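Long-range contacts in conserved protein with 2 CBS domains (Pyrobaculum aerophilum, PDB 2RIH), which binds AMP through a tandem pair of CBS domains (a Bateman domain) and probably serves as an adenine-nucleotide sensor in this hyperthermophilic archaeon: residues P19-V27 and D68-I76; L31-L41 and A52-L60. All coordinates share one frame; numbering follows the deposited sequence.

Interaction 1: residues P19-V27 and D68-I76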
ATOM      1  N   PRO A  19     -14.435 -13.451  -9.654  1.00 26.49           N
ATOM      2  CA  PRO A  19     -14.046 -14.459 -10.641  1.00 27.46           C
ATOM      3  C   PRO A  19     -12.965 -13.939 -11.595  1.00 27.60           C
ATOM      4  O   PRO A  19     -12.835 -12.725 -11.806  1.00 25.33           O
ATOM      5  CB  PRO A  19     -15.351 -14.779 -11.381  1.00 27.80           C
ATOM      6  CG  PRO A  19     -16.292 -13.679 -11.051  1.00 28.44           C
ATOM      7  CD  PRO A  19     -15.859 -13.090  -9.742  1.00 28.52           C
ATOM      8  N   GLU A  20     -12.194 -14.870 -12.143  1.00 28.22           N
ATOM      9  CA  GLU A  20     -11.077 -14.567 -13.041  1.00 27.90           C
ATOM     10  C   GLU A  20     -11.430 -13.767 -14.303  1.00 27.89           C
ATOM     11  O   GLU A  20     -10.532 -13.242 -14.961  1.00 29.37           O
ATOM     12  CB  GLU A  20     -10.364 -15.867 -13.439  1.00 29.32           C
ATOM     13  CG  GLU A  20     -11.247 -16.921 -14.109  1.00 30.31           C
ATOM     14  CD  GLU A  20     -10.450 -18.126 -14.563  1.00 29.55           C
ATOM     15  OE1 GLU A  20     -10.812 -19.254 -14.198  1.00 29.33           O
ATOM     16  OE2 GLU A  20      -9.447 -17.941 -15.276  1.00 32.82           O
ATOM     17  N   THR A  21     -12.719 -13.695 -14.633  1.00 27.95           N
ATOM     18  CA  THR A  21     -13.230 -12.926 -15.776  1.00 27.62           C
ATOM     19  C   THR A  21     -13.507 -11.455 -15.440  1.00 28.50           C
ATOM     20  O   THR A  21     -13.908 -10.681 -16.316  1.00 28.33           O
ATOM     21  CB  THR A  21     -14.561 -13.529 -16.275  1.00 27.73           C
ATOM     22  OG1 THR A  21     -15.424 -13.746 -15.151  1.00 28.98           O
ATOM     23  CG2 THR A  21     -14.333 -14.856 -16.992  1.00 27.16           C
ATOM     24  N   ALA A  22     -13.311 -11.074 -14.176  1.00 27.12           N
ATOM     25  CA  ALA A  22     -13.572  -9.706 -13.725  1.00 26.18           C
ATOM     26  C   ALA A  22     -12.842  -8.651 -14.564  1.00 25.75           C
ATOM     27  O   ALA A  22     -11.738  -8.880 -15.075  1.00 23.53           O
ATOM     28  CB  ALA A  22     -13.188  -9.553 -12.243  1.00 26.31           C
ATOM     29  N   THR A  23     -13.462  -7.484 -14.697  1.00 25.16           N
ATOM     30  CA  THR A  23     -12.815  -6.370 -15.366  1.00 24.79           C
ATOM     31  C   THR A  23     -11.966  -5.625 -14.352  1.00 22.99           C
ATOM     32  O   THR A  23     -12.107  -5.823 -13.149  1.00 22.68           O
ATOM     33  CB  THR A  23     -13.823  -5.397 -15.997  1.00 25.48           C
ATOM     34  OG1 THR A  23     -14.554  -4.714 -14.967  1.00 25.63           O
ATOM     35  CG2 THR A  23     -14.774  -6.143 -16.939  1.00 23.74           C
ATOM     36  N   ILE A  24     -11.103  -4.754 -14.852  1.00 21.44           N
ATOM     37  CA  ILE A  24     -10.243  -3.943 -14.000  1.00 22.62           C
ATOM     38  C   ILE A  24     -11.051  -3.032 -13.071  1.00 20.97           C
ATOM     39  O   ILE A  24     -10.722  -2.902 -11.894  1.00 17.64           O
ATOM     40  CB  ILE A  24      -9.257  -3.082 -14.835  1.00 21.50           C
ATOM     41  CG1 ILE A  24      -8.281  -3.985 -15.609  1.00 20.15           C
ATOM     42  CG2 ILE A  24      -8.512  -2.094 -13.914  1.00 21.78           C
ATOM     43  CD1 ILE A  24      -7.455  -3.250 -16.609  1.00 18.81           C
ATOM     44  N   ARG A  25     -12.087  -2.396 -13.604  1.00 22.43           N
ATOM     45  CA  ARG A  25     -12.913  -1.492 -12.803  1.00 24.97           C
ATOM     46  C   ARG A  25     -13.776  -2.239 -11.786  1.00 24.12           C
ATOM     47  O   ARG A  25     -14.087  -1.691 -10.728  1.00 24.07           O
ATOM     48  CB  ARG A  25     -13.809  -0.611 -13.689  1.00 26.63           C
ATOM     49  CG  ARG A  25     -14.257   0.670 -12.975  1.00 26.12           C
ATOM     50  CD  ARG A  25     -15.092   1.583 -13.844  1.00 27.16           C
ATOM     51  NE  ARG A  25     -14.498   1.836 -15.155  1.00 26.47           N
ATOM     52  CZ  ARG A  25     -13.651   2.821 -15.462  1.00 27.61           C
ATOM     53  NH1 ARG A  25     -13.239   3.692 -14.553  1.00 26.61           N
ATOM     54  NH2 ARG A  25     -13.205   2.934 -16.706  1.00 27.99           N
ATOM     55  N   GLU A  26     -14.183  -3.466 -12.113  1.00 23.26           N
ATOM     56  CA  GLU A  26     -14.920  -4.299 -11.159  1.00 24.69           C
ATOM     57  C   GLU A  26     -14.062  -4.570  -9.929  1.00 23.75           C
ATOM     58  O   GLU A  26     -14.545  -4.450  -8.798  1.00 22.92           O
ATOM     59  CB  GLU A  26     -15.389  -5.611 -11.796  1.00 25.24           C
ATOM     60  CG  GLU A  26     -16.614  -5.436 -12.682  1.00 26.69           C
ATOM     61  CD  GLU A  26     -16.896  -6.637 -13.564  1.00 27.52           C
ATOM     62  OE1 GLU A  26     -16.096  -7.592 -13.567  1.00 28.30           O
ATOM     63  OE2 GLU A  26     -17.927  -6.622 -14.266  1.00 29.50           O
ATOM     64  N   VAL A  27     -12.793  -4.915 -10.158  1.00 21.22           N
ATOM     65  CA  VAL A  27     -11.834  -5.122  -9.072  1.00 22.70           C
ATOM     66  C   VAL A  27     -11.657  -3.846  -8.251  1.00 22.08           C
ATOM     67  O   VAL A  27     -11.723  -3.878  -7.025  1.00 22.28           O
ATOM     68  CB  VAL A  27     -10.453  -5.583  -9.598  1.00 22.81           C
ATOM     69  CG1 VAL A  27      -9.395  -5.560  -8.460  1.00 20.05           C
ATOM     70  CG2 VAL A  27     -10.568  -6.962 -10.242  1.00 22.86           C
ATOM     71  N   ASP A  68      -7.627   0.244 -21.122  1.00 25.49           N
ATOM     72  CA  ASP A  68      -9.064   0.192 -21.019  1.00 25.58           C
ATOM     73  C   ASP A  68      -9.383  -0.430 -19.658  1.00 25.24           C
ATOM     74  O   ASP A  68      -9.259  -1.642 -19.465  1.00 24.94           O
ATOM     75  CB  ASP A  68      -9.650  -0.634 -22.168  1.00 26.33           C
ATOM     76  CG  ASP A  68     -11.167  -0.639 -22.181  1.00 26.89           C
ATOM     77  OD1 ASP A  68     -11.725  -1.204 -23.142  1.00 30.64           O
ATOM     78  OD2 ASP A  68     -11.808  -0.081 -21.258  1.00 24.93           O
ATOM     79  N   LEU A  69      -9.782   0.429 -18.723  1.00 25.64           N
ATOM     80  CA  LEU A  69     -10.097   0.036 -17.343  1.00 25.41           C
ATOM     81  C   LEU A  69     -11.386  -0.793 -17.231  1.00 23.75           C
ATOM     82  O   LEU A  69     -11.675  -1.362 -16.185  1.00 21.57           O
ATOM     83  CB  LEU A  69     -10.178   1.285 -16.455  1.00 25.94           C
ATOM     84  CG  LEU A  69      -8.912   1.833 -15.765  1.00 27.36           C
ATOM     85  CD1 LEU A  69      -7.605   1.425 -16.412  1.00 28.24           C
ATOM     86  CD2 LEU A  69      -9.020   3.362 -15.625  1.00 26.43           C
ATOM     87  N   ASP A  70     -12.159  -0.856 -18.310  1.00 22.78           N
ATOM     88  CA  ASP A  70     -13.303  -1.768 -18.390  1.00 24.24           C
ATOM     89  C   ASP A  70     -12.973  -3.042 -19.176  1.00 23.62           C
ATOM     90  O   ASP A  70     -13.859  -3.828 -19.488  1.00 25.67           O
ATOM     91  CB  ASP A  70     -14.505  -1.051 -18.996  1.00 24.04           C
ATOM     92  CG  ASP A  70     -15.046   0.017 -18.087  1.00 22.97           C
ATOM     93  OD1 ASP A  70     -15.475  -0.320 -16.969  1.00 24.03           O
ATOM     94  OD2 ASP A  70     -15.033   1.191 -18.484  1.00 26.31           O
ATOM     95  N   GLY A  71     -11.698  -3.236 -19.486  1.00 24.78           N
ATOM     96  CA  GLY A  71     -11.216  -4.491 -20.047  1.00 25.67           C
ATOM     97  C   GLY A  71     -10.904  -5.486 -18.929  1.00 25.57           C
ATOM     98  O   GLY A  71     -11.023  -5.161 -17.745  1.00 22.49           O
ATOM     99  N   PRO A  72     -10.516  -6.715 -19.298  1.00 27.66           N
ATOM    100  CA  PRO A  72     -10.215  -7.742 -18.308  1.00 26.80           C
ATOM    101  C   PRO A  72      -9.090  -7.379 -17.331  1.00 27.35           C
ATOM    102  O   PRO A  72      -8.105  -6.724 -17.715  1.00 26.76           O
ATOM    103  CB  PRO A  72      -9.822  -8.954 -19.167  1.00 27.75           C
ATOM    104  CG  PRO A  72      -9.477  -8.405 -20.492  1.00 28.81           C
ATOM    105  CD  PRO A  72     -10.354  -7.215 -20.675  1.00 28.68           C
ATOM    106  N   ALA A  73      -9.251  -7.814 -16.078  1.00 27.00           N
ATOM    107  CA  ALA A  73      -8.240  -7.623 -15.034  1.00 26.46           C
ATOM    108  C   ALA A  73      -7.144  -8.674 -15.083  1.00 25.33           C
ATOM    109  O   ALA A  73      -6.027  -8.402 -14.666  1.00 25.64           O
ATOM    110  CB  ALA A  73      -8.883  -7.612 -13.646  1.00 26.12           C
ATOM    111  N   MET A  74      -7.449  -9.872 -15.582  1.00 26.06           N
ATOM    112  CA  MET A  74      -6.453 -10.956 -15.586  1.00 26.11           C
ATOM    113  C   MET A  74      -5.106 -10.575 -16.220  1.00 25.48           C
ATOM    114  O   MET A  74      -4.059 -10.902 -15.655  1.00 26.90           O
ATOM    115  CB  MET A  74      -7.009 -12.248 -16.211  1.00 25.87           C
ATOM    116  CG  MET A  74      -6.050 -13.453 -16.105  1.00 26.29           C
ATOM    117  SD  MET A  74      -5.569 -13.883 -14.407  1.00 27.80           S
ATOM    118  CE  MET A  74      -7.021 -14.805 -13.909  1.00 24.13           C
ATOM    119  N   PRO A  75      -5.112  -9.912 -17.395  1.00 25.83           N
ATOM    120  CA  PRO A  75      -3.831  -9.463 -17.962  1.00 25.90           C
ATOM    121  C   PRO A  75      -2.973  -8.555 -17.056  1.00 25.07           C
ATOM    122  O   PRO A  75      -1.770  -8.501 -17.243  1.00 23.76           O
ATOM    123  CB  PRO A  75      -4.251  -8.716 -19.235  1.00 26.31           C
ATOM    124  CG  PRO A  75      -5.552  -9.323 -19.611  1.00 25.58           C
ATOM    125  CD  PRO A  75      -6.237  -9.603 -18.300  1.00 25.83           C
ATOM    126  N   ILE A  76      -3.565  -7.854 -16.092  1.00 25.42           N
ATOM    127  CA  ILE A  76      -2.763  -7.022 -15.182  1.00 25.28           C
ATOM    128  C   ILE A  76      -2.477  -7.740 -13.854  1.00 26.92           C
ATOM    129  O   ILE A  76      -1.797  -7.199 -12.985  1.00 27.96           O
ATOM    130  CB  ILE A  76      -3.392  -5.628 -14.938  1.00 24.70           C
ATOM    131  CG1 ILE A  76      -4.647  -5.695 -14.061  1.00 25.77           C
ATOM    132  CG2 ILE A  76      -3.700  -4.960 -16.266  1.00 27.87           C
ATOM    133  CD1 ILE A  76      -5.035  -4.363 -13.465  1.00 22.99           C
TER
HETATM  134  O   HOH W   1     -10.106 -10.775 -16.186  1.00 22.86           O
HETATM  135  O   HOH W   2     -16.023  -2.703 -15.968  1.00 27.33           O
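A capping box at the start of helix 24-34 of the first CBS domain is where Thr23, Ile24 and Arg25 meet the loop 68-76, which runs from helix 56-64 toward the second CBS domain. Thr23 is the N-cap: its OG1 accepts from Glu26 N, while Glu26 OE1 takes Thr23 N from above the carboxylate plane. Two nearly straight backbone bonds join the segments, Ala73 N to Ala22 O at 2.9 Å and 166°, and Ile24 N to Gly71 O at 2.9 Å. Thr23 and Pro72 thus form a single beta bridge. Arg25 N to Leu69 O is weak and bent.

Ile24 meets both loop carbonyls and apolar groups. With CG1 beside its backbone N (chi1 -65°), that branch comes 3.5 Å from Pro72 O and also meets Ile76 CD1, the two isoleucines passing at a slant. Val27 CG2 adds a contact with Ala73 CB.

At the other end Glu20 CB touches Met74 CE, whose chain folds back at chi2 and chi3. Water 1 donates to Glu20 O and Ala22 O and accepts from Met74 N.

Arg25 holds Asp70 side-on, one nitrogen to each oxygen, and Leu69 CB covers one guanidinium face. Arg66 of the second subunit also pairs with Asp70 OD1, placing the salt bridge at the dimer interface. Both Arg25 nitrogens come from above the carboxylate plane, while the oxygens lie in or near the guanidinium plane, consistent with the 44° between the two planes: Arg25 NE meets Asp70 OD1 at 3.0 Å, and Arg25 NH2 meets Asp70 OD2 at 3.1 Å.

Interaction 2: residues L31-L41 and A52-L60. With SO4 (sulfate ion), chain H; SO4 (sulfate ion), chain D; SO4 (sulfate ion), chain C; SO4 (sulfate ion), chain F.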
ATOM      1  N   LEU A  31     -12.545  -3.349  -4.233  1.00 23.72           N
ATOM      2  CA  LEU A  31     -11.471  -2.910  -3.336  1.00 22.50           C
ATOM      3  C   LEU A  31     -11.798  -1.573  -2.658  1.00 23.42           C
ATOM      4  O   LEU A  31     -11.582  -1.410  -1.453  1.00 21.40           O
ATOM      5  CB  LEU A  31     -10.151  -2.786  -4.097  1.00 23.15           C
ATOM      6  CG  LEU A  31      -9.432  -4.076  -4.510  1.00 22.12           C
ATOM      7  CD1 LEU A  31      -8.161  -3.702  -5.263  1.00 19.82           C
ATOM      8  CD2 LEU A  31      -9.127  -4.962  -3.295  1.00 17.49           C
ATOM      9  N   ALA A  32     -12.305  -0.617  -3.434  1.00 24.23           N
ATOM     10  CA  ALA A  32     -12.686   0.697  -2.906  1.00 26.55           C
ATOM     11  C   ALA A  32     -13.752   0.561  -1.817  1.00 26.60           C
ATOM     12  O   ALA A  32     -13.647   1.173  -0.759  1.00 25.87           O
ATOM     13  CB  ALA A  32     -13.199   1.604  -4.034  1.00 26.19           C
ATOM     14  N   LYS A  33     -14.767  -0.252  -2.110  1.00 27.11           N
ATOM     15  CA  LYS A  33     -15.872  -0.565  -1.196  1.00 28.69           C
ATOM     16  C   LYS A  33     -15.424  -1.173   0.143  1.00 28.40           C
ATOM     17  O   LYS A  33     -15.882  -0.763   1.210  1.00 28.31           O
ATOM     18  CB  LYS A  33     -16.823  -1.519  -1.927  1.00 30.34           C
ATOM     19  CG  LYS A  33     -17.941  -2.156  -1.118  1.00 32.85           C
ATOM     20  CD  LYS A  33     -18.833  -2.940  -2.082  1.00 33.95           C
ATOM     21  CE  LYS A  33     -19.410  -4.200  -1.477  1.00 36.07           C
ATOM     22  NZ  LYS A  33     -19.854  -5.135  -2.567  1.00 37.10           N
ATOM     23  N   ASN A  34     -14.522  -2.145   0.073  1.00 27.24           N
ATOM     24  CA  ASN A  34     -14.031  -2.844   1.259  1.00 26.82           C
ATOM     25  C   ASN A  34     -12.842  -2.175   1.946  1.00 26.53           C
ATOM     26  O   ASN A  34     -12.418  -2.610   3.025  1.00 25.74           O
ATOM     27  CB  ASN A  34     -13.715  -4.293   0.893  1.00 26.86           C
ATOM     28  CG  ASN A  34     -14.969  -5.095   0.642  1.00 29.48           C
ATOM     29  OD1 ASN A  34     -15.572  -5.624   1.580  1.00 32.37           O
ATOM     30  ND2 ASN A  34     -15.390  -5.168  -0.615  1.00 25.93           N
ATOM     31  N   ARG A  35     -12.326  -1.113   1.325  1.00 26.75           N
ATOM     32  CA  ARG A  35     -11.220  -0.316   1.864  1.00 27.02           C
ATOM     33  C   ARG A  35      -9.974  -1.153   2.128  1.00 25.76           C
ATOM     34  O   ARG A  35      -9.341  -1.041   3.185  1.00 23.03           O
ATOM     35  CB  ARG A  35     -11.660   0.442   3.129  1.00 30.85           C
ATOM     36  CG  ARG A  35     -12.969   1.194   2.948  1.00 31.34           C
ATOM     37  CD  ARG A  35     -12.962   2.584   3.573  1.00 33.43           C
ATOM     38  NE  ARG A  35     -13.917   3.449   2.870  1.00 35.34           N
ATOM     39  CZ  ARG A  35     -13.734   4.738   2.590  1.00 35.61           C
ATOM     40  NH1 ARG A  35     -12.609   5.373   2.924  1.00 37.41           N
ATOM     41  NH2 ARG A  35     -14.683   5.401   1.942  1.00 36.03           N
ATOM     42  N   VAL A  36      -9.641  -2.004   1.158  1.00 24.34           N
ATOM     43  CA  VAL A  36      -8.435  -2.826   1.203  1.00 23.86           C
ATOM     44  C   VAL A  36      -7.763  -2.728  -0.162  1.00 21.67           C
ATOM     45  O   VAL A  36      -8.346  -2.194  -1.104  1.00 20.78           O
ATOM     46  CB  VAL A  36      -8.722  -4.296   1.599  1.00 24.31           C
ATOM     47  CG1 VAL A  36      -9.224  -4.361   3.046  1.00 25.28           C
ATOM     48  CG2 VAL A  36      -9.716  -4.969   0.616  1.00 22.33           C
ATOM     49  N   GLY A  37      -6.544  -3.238  -0.264  1.00 21.19           N
ATOM     50  CA  GLY A  37      -5.715  -2.993  -1.441  1.00 23.54           C
ATOM     51  C   GLY A  37      -5.393  -4.168  -2.332  1.00 21.97           C
ATOM     52  O   GLY A  37      -4.739  -3.983  -3.358  1.00 23.05           O
ATOM     53  N   LEU A  38      -5.823  -5.370  -1.952  1.00 24.27           N
ATOM     54  CA  LEU A  38      -5.598  -6.555  -2.781  1.00 23.62           C
ATOM     55  C   LEU A  38      -6.846  -7.413  -2.957  1.00 23.44           C
ATOM     56  O   LEU A  38      -7.512  -7.776  -1.976  1.00 24.26           O
ATOM     57  CB  LEU A  38      -4.449  -7.413  -2.236  1.00 25.02           C
ATOM     58  CG  LEU A  38      -4.005  -8.533  -3.184  1.00 24.44           C
ATOM     59  CD1 LEU A  38      -2.553  -8.371  -3.606  1.00 26.54           C
ATOM     60  CD2 LEU A  38      -4.265  -9.915  -2.590  1.00 27.92           C
ATOM     61  N   ALA A  39      -7.145  -7.707  -4.226  1.00 21.37           N
ATOM     62  CA  ALA A  39      -8.219  -8.594  -4.624  1.00 21.69           C
ATOM     63  C   ALA A  39      -7.656  -9.936  -5.117  1.00 20.53           C
ATOM     64  O   ALA A  39      -6.621  -9.988  -5.786  1.00 18.65           O
ATOM     65  CB  ALA A  39      -9.071  -7.939  -5.733  1.00 22.44           C
ATOM     66  N   VAL A  40      -8.345 -11.020  -4.785  1.00 20.56           N
ATOM     67  CA  VAL A  40      -7.995 -12.341  -5.286  1.00 22.86           C
ATOM     68  C   VAL A  40      -8.935 -12.722  -6.432  1.00 22.84           C
ATOM     69  O   VAL A  40     -10.150 -12.633  -6.300  1.00 23.23           O
ATOM     70  CB  VAL A  40      -8.068 -13.408  -4.165  1.00 23.40           C
ATOM     71  CG1 VAL A  40      -7.813 -14.815  -4.721  1.00 21.33           C
ATOM     72  CG2 VAL A  40      -7.078 -13.087  -3.058  1.00 21.49           C
ATOM     73  N   LEU A  41      -8.366 -13.120  -7.565  1.00 24.93           N
ATOM     74  CA  LEU A  41      -9.166 -13.640  -8.678  1.00 23.93           C
ATOM     75  C   LEU A  41      -9.230 -15.147  -8.499  1.00 24.71           C
ATOM     76  O   LEU A  41      -8.207 -15.786  -8.257  1.00 21.53           O
ATOM     77  CB  LEU A  41      -8.584 -13.252 -10.038  1.00 24.07           C
ATOM     78  CG  LEU A  41      -8.524 -11.757 -10.405  1.00 23.50           C
ATOM     79  CD1 LEU A  41      -8.200 -11.592 -11.894  1.00 21.74           C
ATOM     80  CD2 LEU A  41      -9.807 -10.988 -10.064  1.00 24.77           C
ATOM     81  N   ALA A  52      -5.070 -15.755  -9.209  1.00 21.30           N
ATOM     82  CA  ALA A  52      -4.345 -14.525  -9.459  1.00 20.67           C
ATOM     83  C   ALA A  52      -4.705 -13.490  -8.424  1.00 20.07           C
ATOM     84  O   ALA A  52      -5.695 -13.641  -7.703  1.00 23.15           O
ATOM     85  CB  ALA A  52      -4.663 -14.001 -10.865  1.00 20.24           C
ATOM     86  N   VAL A  53      -3.895 -12.439  -8.359  1.00 20.30           N
ATOM     87  CA  VAL A  53      -4.166 -11.294  -7.509  1.00 21.03           C
ATOM     88  C   VAL A  53      -4.013  -9.996  -8.299  1.00 22.63           C
ATOM     89  O   VAL A  53      -3.191  -9.902  -9.221  1.00 20.31           O
ATOM     90  CB  VAL A  53      -3.258 -11.271  -6.246  1.00 22.72           C
ATOM     91  CG1 VAL A  53      -3.507 -12.521  -5.409  1.00 22.60           C
ATOM     92  CG2 VAL A  53      -1.758 -11.137  -6.609  1.00 21.43           C
ATOM     93  N   VAL A  54      -4.837  -9.018  -7.933  1.00 21.83           N
ATOM     94  CA  VAL A  54      -4.775  -7.670  -8.469  1.00 22.03           C
ATOM     95  C   VAL A  54      -4.791  -6.701  -7.296  1.00 22.41           C
ATOM     96  O   VAL A  54      -5.728  -6.702  -6.498  1.00 22.17           O
ATOM     97  CB  VAL A  54      -5.982  -7.358  -9.387  1.00 21.85           C
ATOM     98  CG1 VAL A  54      -5.876  -5.942  -9.954  1.00 21.15           C
ATOM     99  CG2 VAL A  54      -6.070  -8.374 -10.511  1.00 20.74           C
ATOM    100  N   SER A  55      -3.742  -5.896  -7.170  1.00 23.48           N
ATOM    101  CA  SER A  55      -3.706  -4.880  -6.130  1.00 22.97           C
ATOM    102  C   SER A  55      -3.924  -3.498  -6.725  1.00 22.44           C
ATOM    103  O   SER A  55      -3.882  -3.310  -7.945  1.00 21.12           O
ATOM    104  CB  SER A  55      -2.384  -4.921  -5.377  1.00 23.86           C
ATOM    105  OG  SER A  55      -1.321  -4.587  -6.235  1.00 26.91           O
ATOM    106  N   GLU A  56      -4.178  -2.543  -5.841  1.00 22.18           N
ATOM    107  CA  GLU A  56      -4.273  -1.135  -6.197  1.00 22.97           C
ATOM    108  C   GLU A  56      -3.024  -0.657  -6.941  1.00 21.70           C
ATOM    109  O   GLU A  56      -3.090   0.272  -7.750  1.00 20.22           O
ATOM    110  CB  GLU A  56      -4.502  -0.295  -4.936  1.00 24.38           C
ATOM    111  CG  GLU A  56      -3.412  -0.395  -3.898  1.00 25.79           C
ATOM    112  CD  GLU A  56      -3.814   0.213  -2.571  1.00 27.56           C
ATOM    113  OE1 GLU A  56      -3.372  -0.306  -1.536  1.00 29.84           O
ATOM    114  OE2 GLU A  56      -4.572   1.195  -2.558  1.00 31.03           O
ATOM    115  N   ARG A  57      -1.889  -1.294  -6.662  1.00 21.50           N
ATOM    116  CA  ARG A  57      -0.663  -1.010  -7.386  1.00 22.58           C
ATOM    117  C   ARG A  57      -0.725  -1.415  -8.858  1.00 22.09           C
ATOM    118  O   ARG A  57      -0.183  -0.721  -9.721  1.00 24.07           O
ATOM    119  CB  ARG A  57       0.526  -1.685  -6.717  1.00 22.47           C
ATOM    120  CG  ARG A  57       1.818  -1.321  -7.412  1.00 25.20           C
ATOM    121  CD  ARG A  57       2.964  -1.174  -6.454  1.00 28.40           C
ATOM    122  NE  ARG A  57       2.710  -0.118  -5.478  1.00 29.97           N
ATOM    123  CZ  ARG A  57       3.606   0.294  -4.590  1.00 29.31           C
ATOM    124  NH1 ARG A  57       4.823  -0.234  -4.571  1.00 30.63           N
ATOM    125  NH2 ARG A  57       3.279   1.237  -3.727  1.00 29.12           N
ATOM    126  N   ASP A  58      -1.368  -2.545  -9.139  1.00 21.75           N
ATOM    127  CA  ASP A  58      -1.557  -2.994 -10.517  1.00 21.79           C
ATOM    128  C   ASP A  58      -2.533  -2.071 -11.246  1.00 20.17           C
ATOM    129  O   ASP A  58      -2.349  -1.750 -12.421  1.00 19.54           O
ATOM    130  CB  ASP A  58      -2.066  -4.439 -10.548  1.00 21.17           C
ATOM    131  CG  ASP A  58      -1.074  -5.423  -9.939  1.00 23.02           C
ATOM    132  OD1 ASP A  58       0.115  -5.437 -10.348  1.00 23.39           O
ATOM    133  OD2 ASP A  58      -1.491  -6.189  -9.053  1.00 22.84           O
ATOM    134  N   ILE A  59      -3.574  -1.650 -10.538  1.00 19.19           N
ATOM    135  CA  ILE A  59      -4.539  -0.697 -11.076  1.00 20.41           C
ATOM    136  C   ILE A  59      -3.863   0.657 -11.349  1.00 21.12           C
ATOM    137  O   ILE A  59      -4.146   1.313 -12.360  1.00 20.75           O
ATOM    138  CB  ILE A  59      -5.749  -0.568 -10.121  1.00 20.43           C
ATOM    139  CG1 ILE A  59      -6.563  -1.874 -10.167  1.00 20.67           C
ATOM    140  CG2 ILE A  59      -6.609   0.665 -10.481  1.00 19.55           C
ATOM    141  CD1 ILE A  59      -7.486  -2.106  -8.987  1.00 20.44           C
ATOM    142  N   LEU A  60      -2.964   1.061 -10.450  1.00 21.03           N
ATOM    143  CA  LEU A  60      -2.191   2.285 -10.614  1.00 22.79           C
ATOM    144  C   LEU A  60      -1.429   2.255 -11.946  1.00 21.67           C
ATOM    145  O   LEU A  60      -1.468   3.213 -12.720  1.00 19.98           O
ATOM    146  CB  LEU A  60      -1.203   2.435  -9.444  1.00 23.14           C
ATOM    147  CG  LEU A  60      -0.370   3.710  -9.322  1.00 24.43           C
ATOM    148  CD1 LEU A  60      -1.208   4.819  -8.722  1.00 23.52           C
ATOM    149  CD2 LEU A  60       0.870   3.467  -8.445  1.00 26.78           C
TER
HETATM  150  S   SO4 H 141      -9.082   3.938   2.890  1.00 55.65           S
HETATM  151  O1  SO4 H 141      -8.637   5.123   2.151  1.00 57.04           O
HETATM  152  O2  SO4 H 141      -7.945   3.187   3.417  1.00 55.84           O
HETATM  153  O3  SO4 H 141      -9.913   4.361   4.015  1.00 56.10           O
HETATM  154  O4  SO4 H 141      -9.837   3.077   1.990  1.00 55.07           O
HETATM  155  S   SO4 D 140      -4.568  -2.641   3.106  1.00 28.55           S
HETATM  156  O1  SO4 D 140      -3.143  -2.465   3.320  1.00 27.97           O
HETATM  157  O2  SO4 D 140      -5.146  -3.338   4.247  1.00 33.64           O
HETATM  158  O3  SO4 D 140      -5.215  -1.350   2.999  1.00 29.03           O
HETATM  159  O4  SO4 D 140      -4.799  -3.401   1.895  1.00 28.79           O
HETATM  160  S   SO4 C 139       1.001  -4.713  -3.222  1.00 28.29           S
HETATM  161  O1  SO4 C 139       2.344  -4.223  -2.939  1.00 27.50           O
HETATM  162  O2  SO4 C 139       0.756  -5.902  -2.405  1.00 27.88           O
HETATM  163  O3  SO4 C 139      -0.008  -3.716  -2.876  1.00 28.52           O
HETATM  164  O4  SO4 C 139       0.928  -5.033  -4.631  1.00 28.73           O
HETATM  165  S   SO4 F 139       5.434   1.879  -0.535  1.00 26.48           S
HETATM  166  O1  SO4 F 139       5.244   3.313  -0.721  1.00 27.73           O
HETATM  167  O2  SO4 F 139       6.727   1.628   0.076  1.00 30.11           O
HETATM  168  O3  SO4 F 139       4.406   1.358   0.339  1.00 29.20           O
HETATM  169  O4  SO4 F 139       5.375   1.223  -1.823  1.00 26.89           O
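Leu38 to Leu41 and Ala52 to Ser55 pair as the antiparallel strands of a beta hairpin, their short axes 4.6 Å apart at 155°. Ala39 and Val54 form a hydrogen-bonded pair, with Ala39 N to Val54 O at 2.9 Å and Val54 N to Ala39 O at 3.0 Å; Leu41 and Ala52 form the next. Past the last bridge, Glu56 N, in the first residue of helix 56-64, donates to Gly37 O at 2.9 Å.

Leu38, Val40, Val53 and Ser55 share one sheet face. With CG opposite the backbone N (chi1 -170°), Leu38 slants across Val53, CD2 lying 3.9 Å from Val53 CG1, while CD1 reaches Ser55 CB. An alanine in place of Leu38 would probably leave Val53 CG1 and Ser55 CB without these methyl contacts, opening a gap beside Ser55. On the other face, Leu41 CD1 meets Val54 CG2.

Ser55 and Asp58 form a capping box: Ser55 N points at Asp58 OD2 at 2.9 Å and 179°, on the anti side of the carboxylate. Sulfates, probably from the crystallisation liquor, take bonds from Gly37 N and Ser55 OG; in an AMP-bound structure of this protein Gly37 and Leu38 belong to one AMP site, Ser55 to the other.

The Leu38 face packs on strand 103-107 of the second CBS domain; behind Ala39 and Val54 lies Val27 of helix 24-34, and strand 16-19 flanks strand 38-43.

Interactions 1 and 2, with centres 11 Å apart, are joined by helix 24-34, which begins in the first and ends in the second. Val27 makes part of the join: its CG1 lies 3.6 Å from Ala39 CB and 3.8 Å from Val54 CG1, so the start of the helix packs on the hairpin. Met74 SD, 3.7 Å from Ala52 CB, brings the loop 68-76 to the same sheet. Interaction 2 supplies residues to both AMP sites, whereas interaction 1 borders the one that contains Ser55, Asp58 and Arg61: Ile76 O lies 3.6 Å from Asp58 CG, and the Ile76 side chain is about 4 Å from that of Arg61. Both contacts also touch the second subunit.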